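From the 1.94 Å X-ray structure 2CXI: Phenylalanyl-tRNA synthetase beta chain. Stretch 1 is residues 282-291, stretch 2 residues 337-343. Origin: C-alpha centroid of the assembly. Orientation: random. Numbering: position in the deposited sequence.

Stretch 1, residues 282-291: EFEVELDYIR
Stretch 2, residues 337-343: DILEDVL

Stretch 1 runs as a β-strand, begun earlier in the chain, from Glu282 to Glu286, then turns into a helix from Leu287 to Arg291; stretch 2 is helical throughout (phi -58 to -71°, psi -37 to -45°). Both helices continue beyond the stretches. Their axes approach to 10.0 Å, with 59° between their N-to-C directions (signed crossing angle -59°). No hydrogen bond joins the stretches: the contact is apolar and buries 329 Å².

The strand is extended, phi/psi near -130/140 at Glu282, Glu284 and Val285 and -154/153 at Phe283, so successive side chains alternate. Glu282 (chi1 m) and Glu284 (m, t) carry their charge clear of the helix, whereas Phe283 and Val285 point CA-to-CB toward it. Phe283 (chi1 -151°, chi2 84°) brings CD2 to 3.7 Å from Ile338 CG1, obliquely to the ring. The CA atoms of Val285 (p) and Ile338 lie 7.6 Å apart; buried Val285 offers only apolar methyls, CG1 meeting Ile338 CG2 at 3.9 Å. Ile338 (m, m) thus serves both strand residues.

Glu286 (-78/126) is the N-cap residue; its O accepts from Tyr289 N at 3.0 Å. Leu287 (m, t) is buried but does not reach stretch 2; its O receives Arg291 N at 3.1 Å. Asp288 (chi1 t) is also out of reach, its OD1 3.3 Å from Arg291 NE (m, t, m) in a salt bridge whose hydrogen bond is weak.

Tyr289 (t, chi2 -89°), partly exposed, starts sideways, yet its ring comes nearer, offering carbon CE1 obliquely, 4.2 Å from Leu339 CB. Ile290 (m, m), CA 5.7 Å from Leu339 CA, also starts sideways but ends nearer, with the largest covered area, 83 Å². Its β-branched chain has two arms: CD1 lies 3.7 Å from Leu339 CA and 4.1 Å from Ile338 CG2, while CG2 meets Val342 CG1 at 3.9 Å. Leu339 is t, p and Val342 t; Val342 N bonds to Ile338 O at 3.1 Å, the helical turn that brings both side chains to Ile290.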

ATOM      1  N   GLU A 282      17.266  29.326 -18.921  1.00 23.18           N
ATOM      2  CA  GLU A 282      17.479  30.782 -18.893  1.00 25.08           C
ATOM      3  C   GLU A 282      18.831  31.183 -19.468  1.00 23.87           C
ATOM      4  O   GLU A 282      19.828  30.456 -19.325  1.00 22.94           O
ATOM      5  CB  GLU A 282      17.307  31.317 -17.458  1.00 25.43           C
ATOM      6  CG  GLU A 282      15.909  31.028 -16.936  1.00 28.09           C
ATOM      7  CD  GLU A 282      15.644  31.548 -15.529  1.00 29.84           C
ATOM      8  OE1 GLU A 282      16.612  31.736 -14.752  1.00 36.63           O
ATOM      9  OE2 GLU A 282      14.452  31.774 -15.224  1.00 33.82           O
ATOM     10  N   PHE A 283      18.842  32.360 -20.097  1.00 24.07           N
ATOM     11  CA  PHE A 283      20.043  32.985 -20.624  1.00 25.39           C
ATOM     12  C   PHE A 283      19.832  34.502 -20.684  1.00 25.57           C
ATOM     13  O   PHE A 283      18.718  34.976 -20.827  1.00 25.48           O
ATOM     14  CB  PHE A 283      20.345  32.480 -22.040  1.00 24.87           C
ATOM     15  CG  PHE A 283      21.819  32.503 -22.395  1.00 26.46           C
ATOM     16  CD1 PHE A 283      22.657  31.446 -22.015  1.00 25.14           C
ATOM     17  CD2 PHE A 283      22.361  33.574 -23.128  1.00 27.06           C
ATOM     18  CE1 PHE A 283      24.029  31.461 -22.350  1.00 29.09           C
ATOM     19  CE2 PHE A 283      23.746  33.591 -23.476  1.00 27.24           C
ATOM     20  CZ  PHE A 283      24.567  32.546 -23.088  1.00 26.25           C
ATOM     21  N   GLU A 284      20.925  35.255 -20.592  1.00 27.09           N
ATOM     22  CA  GLU A 284      20.868  36.713 -20.661  1.00 28.56           C
ATOM     23  C   GLU A 284      21.848  37.209 -21.704  1.00 27.58           C
ATOM     24  O   GLU A 284      22.991  36.757 -21.750  1.00 28.60           O
ATOM     25  CB  GLU A 284      21.216  37.332 -19.301  1.00 28.61           C
ATOM     26  CG  GLU A 284      20.338  36.864 -18.157  1.00 31.08           C
ATOM     27  CD  GLU A 284      20.444  37.770 -16.924  1.00 32.94           C
ATOM     28  OE1 GLU A 284      20.944  38.916 -17.068  1.00 39.89           O
ATOM     29  OE2 GLU A 284      20.002  37.351 -15.830  1.00 37.48           O
ATOM     30  N   VAL A 285      21.397  38.119 -22.552  1.00 27.15           N
ATOM     31  CA  VAL A 285      22.274  38.698 -23.567  1.00 27.48           C
ATOM     32  C   VAL A 285      22.048  40.224 -23.670  1.00 26.62           C
ATOM     33  O   VAL A 285      20.923  40.710 -23.578  1.00 26.04           O
ATOM     34  CB  VAL A 285      22.104  37.996 -24.974  1.00 26.66           C
ATOM     35  CG1 VAL A 285      20.782  38.365 -25.609  1.00 27.29           C
ATOM     36  CG2 VAL A 285      23.294  38.307 -25.903  1.00 27.49           C
ATOM     37  N   GLU A 286      23.129  40.957 -23.885  1.00 27.37           N
ATOM     38  CA  GLU A 286      23.051  42.410 -24.157  1.00 27.82           C
ATOM     39  C   GLU A 286      22.620  42.595 -25.606  1.00 27.70           C
ATOM     40  O   GLU A 286      23.269  42.073 -26.495  1.00 27.01           O
ATOM     41  CB  GLU A 286      24.459  43.025 -23.967  1.00 28.41           C
ATOM     42  CG  GLU A 286      24.920  43.044 -22.512  1.00 30.29           C
ATOM     43  CD  GLU A 286      24.089  44.001 -21.675  1.00 35.01           C
ATOM     44  OE1 GLU A 286      23.360  44.845 -22.264  1.00 37.65           O
ATOM     45  OE2 GLU A 286      24.144  43.905 -20.429  1.00 38.32           O
ATOM     46  N   LEU A 287      21.552  43.350 -25.862  1.00 27.80           N
ATOM     47  CA  LEU A 287      21.076  43.513 -27.247  1.00 27.85           C
ATOM     48  C   LEU A 287      22.079  44.236 -28.158  1.00 28.15           C
ATOM     49  O   LEU A 287      22.101  44.035 -29.374  1.00 26.42           O
ATOM     50  CB  LEU A 287      19.723  44.197 -27.284  1.00 28.31           C
ATOM     51  CG  LEU A 287      18.644  43.320 -26.626  1.00 29.99           C
ATOM     52  CD1 LEU A 287      17.440  44.133 -26.294  1.00 34.64           C
ATOM     53  CD2 LEU A 287      18.261  42.149 -27.506  1.00 30.29           C
ATOM     54  N   ASP A 288      22.935  45.060 -27.564  1.00 27.67           N
ATOM     55  CA  ASP A 288      23.949  45.721 -28.386  1.00 28.59           C
ATOM     56  C   ASP A 288      25.039  44.731 -28.849  1.00 27.87           C
ATOM     57  O   ASP A 288      25.632  44.940 -29.891  1.00 27.60           O
ATOM     58  CB  ASP A 288      24.494  46.988 -27.728  1.00 29.31           C
ATOM     59  CG  ASP A 288      25.038  47.983 -28.755  1.00 32.75           C
ATOM     60  OD1 ASP A 288      24.270  48.568 -29.572  1.00 37.12           O
ATOM     61  OD2 ASP A 288      26.245  48.203 -28.829  1.00 36.58           O
ATOM     62  N   TYR A 289      25.251  43.632 -28.111  1.00 26.95           N
ATOM     63  CA  TYR A 289      26.121  42.552 -28.583  1.00 26.01           C
ATOM     64  C   TYR A 289      25.569  41.981 -29.897  1.00 25.35           C
ATOM     65  O   TYR A 289      26.303  41.797 -30.864  1.00 24.50           O
ATOM     66  CB  TYR A 289      26.275  41.448 -27.547  1.00 26.44           C
ATOM     67  CG  TYR A 289      26.970  40.195 -28.059  1.00 25.65           C
ATOM     68  CD1 TYR A 289      26.251  39.139 -28.653  1.00 24.11           C
ATOM     69  CD2 TYR A 289      28.346  40.041 -27.893  1.00 26.52           C
ATOM     70  CE1 TYR A 289      26.920  37.989 -29.114  1.00 23.36           C
ATOM     71  CE2 TYR A 289      29.013  38.906 -28.344  1.00 26.79           C
ATOM     72  CZ  TYR A 289      28.298  37.889 -28.943  1.00 26.90           C
ATOM     73  OH  TYR A 289      28.997  36.784 -29.350  1.00 28.89           O
ATOM     74  N   ILE A 290      24.262  41.742 -29.925  1.00 24.49           N
ATOM     75  CA  ILE A 290      23.606  41.234 -31.114  1.00 23.91           C
ATOM     76  C   ILE A 290      23.758  42.182 -32.323  1.00 25.15           C
ATOM     77  O   ILE A 290      24.106  41.743 -33.450  1.00 23.66           O
ATOM     78  CB  ILE A 290      22.099  40.935 -30.806  1.00 24.18           C
ATOM     79  CG1 ILE A 290      21.955  39.888 -29.683  1.00 24.17           C
ATOM     80  CG2 ILE A 290      21.363  40.495 -32.072  1.00 20.54           C
ATOM     81  CD1 ILE A 290      22.409  38.520 -30.074  1.00 26.42           C
ATOM     82  N   ARG A 291      23.460  43.471 -32.107  1.00 26.50           N
ATOM     83  CA  ARG A 291      23.674  44.487 -33.157  1.00 27.94           C
ATOM     84  C   ARG A 291      25.129  44.544 -33.627  1.00 28.46           C
ATOM     85  O   ARG A 291      25.392  44.422 -34.818  1.00 30.06           O
ATOM     86  CB  ARG A 291      23.245  45.872 -32.663  1.00 27.96           C
ATOM     87  CG  ARG A 291      21.796  46.142 -32.914  1.00 29.47           C
ATOM     88  CD  ARG A 291      21.327  47.550 -32.488  1.00 28.56           C
ATOM     89  NE  ARG A 291      21.396  47.716 -31.044  1.00 28.03           N
ATOM     90  CZ  ARG A 291      20.432  47.412 -30.209  1.00 25.95           C
ATOM     91  NH1 ARG A 291      19.289  46.933 -30.664  1.00 23.50           N
ATOM     92  NH2 ARG A 291      20.612  47.615 -28.908  1.00 27.56           N
ATOM     93  N   ASP A 337      25.627  31.929 -29.555  1.00 20.89           N
ATOM     94  CA  ASP A 337      24.500  31.013 -29.858  1.00 20.68           C
ATOM     95  C   ASP A 337      23.165  31.780 -29.994  1.00 20.10           C
ATOM     96  O   ASP A 337      22.349  31.423 -30.833  1.00 18.98           O
ATOM     97  CB  ASP A 337      24.355  29.878 -28.820  1.00 21.12           C
ATOM     98  CG  ASP A 337      25.608  29.056 -28.658  1.00 21.55           C
ATOM     99  OD1 ASP A 337      26.265  28.750 -29.672  1.00 21.31           O
ATOM    100  OD2 ASP A 337      26.022  28.669 -27.544  1.00 22.83           O
ATOM    101  N   ILE A 338      22.950  32.802 -29.142  1.00 18.96           N
ATOM    102  CA  ILE A 338      21.797  33.683 -29.295  1.00 18.78           C
ATOM    103  C   ILE A 338      21.901  34.428 -30.623  1.00 19.18           C
ATOM    104  O   ILE A 338      20.915  34.561 -31.357  1.00 16.89           O
ATOM    105  CB  ILE A 338      21.680  34.688 -28.130  1.00 18.50           C
ATOM    106  CG1 ILE A 338      21.830  33.970 -26.757  1.00 18.98           C
ATOM    107  CG2 ILE A 338      20.351  35.435 -28.222  1.00 17.83           C
ATOM    108  CD1 ILE A 338      20.824  32.725 -26.555  1.00 20.41           C
ATOM    109  N   LEU A 339      23.116  34.918 -30.908  1.00 19.62           N
ATOM    110  CA  LEU A 339      23.359  35.646 -32.163  1.00 20.51           C
ATOM    111  C   LEU A 339      23.024  34.795 -33.383  1.00 19.57           C
ATOM    112  O   LEU A 339      22.415  35.276 -34.354  1.00 19.91           O
ATOM    113  CB  LEU A 339      24.836  36.122 -32.225  1.00 20.30           C
ATOM    114  CG  LEU A 339      25.332  36.703 -33.579  1.00 22.07           C
ATOM    115  CD1 LEU A 339      24.506  37.906 -34.026  1.00 26.85           C
ATOM    116  CD2 LEU A 339      26.856  37.057 -33.442  1.00 22.59           C
ATOM    117  N   GLU A 340      23.424  33.529 -33.342  1.00 20.25           N
ATOM    118  CA  GLU A 340      23.109  32.605 -34.450  1.00 19.94           C
ATOM    119  C   GLU A 340      21.610  32.486 -34.683  1.00 19.60           C
ATOM    120  O   GLU A 340      21.141  32.505 -35.813  1.00 19.30           O
ATOM    121  CB  GLU A 340      23.707  31.211 -34.180  1.00 20.93           C
ATOM    122  CG  GLU A 340      23.857  30.328 -35.412  1.00 22.72           C
ATOM    123  CD  GLU A 340      24.887  30.889 -36.399  1.00 28.12           C
ATOM    124  OE1 GLU A 340      25.781  31.667 -35.988  1.00 29.26           O
ATOM    125  OE2 GLU A 340      24.830  30.547 -37.593  1.00 29.23           O
ATOM    126  N   ASP A 341      20.837  32.382 -33.607  1.00 19.68           N
ATOM    127  CA  ASP A 341      19.373  32.215 -33.772  1.00 19.87           C
ATOM    128  C   ASP A 341      18.730  33.477 -34.345  1.00 19.63           C
ATOM    129  O   ASP A 341      17.779  33.403 -35.111  1.00 20.65           O
ATOM    130  CB  ASP A 341      18.700  31.842 -32.438  1.00 18.91           C
ATOM    131  CG  ASP A 341      18.905  30.381 -32.056  1.00 20.61           C
ATOM    132  OD1 ASP A 341      19.336  29.589 -32.921  1.00 19.98           O
ATOM    133  OD2 ASP A 341      18.622  29.944 -30.916  1.00 20.50           O
ATOM    134  N   VAL A 342      19.227  34.643 -33.939  1.00 20.25           N
ATOM    135  CA  VAL A 342      18.786  35.936 -34.552  1.00 20.50           C
ATOM    136  C   VAL A 342      19.045  35.954 -36.070  1.00 22.29           C
ATOM    137  O   VAL A 342      18.163  36.371 -36.866  1.00 21.67           O
ATOM    138  CB  VAL A 342      19.447  37.159 -33.847  1.00 20.45           C
ATOM    139  CG1 VAL A 342      19.100  38.491 -34.573  1.00 21.93           C
ATOM    140  CG2 VAL A 342      18.973  37.254 -32.393  1.00 19.93           C
ATOM    141  N   LEU A 343      20.242  35.498 -36.466  1.00 22.65           N
ATOM    142  CA  LEU A 343      20.624  35.475 -37.879  1.00 24.34           C
ATOM    143  C   LEU A 343      19.741  34.509 -38.635  1.00 24.27           C
ATOM    144  O   LEU A 343      19.269  34.823 -39.707  1.00 24.08           O
ATOM    145  CB  LEU A 343      22.113  35.109 -38.068  1.00 24.66           C
ATOM    146  CG  LEU A 343      23.145  36.096 -37.536  1.00 25.35           C
ATOM    147  CD1 LEU A 343      24.583  35.549 -37.653  1.00 25.41           C
ATOM    148  CD2 LEU A 343      23.042  37.481 -38.211  1.00 28.42           C
TER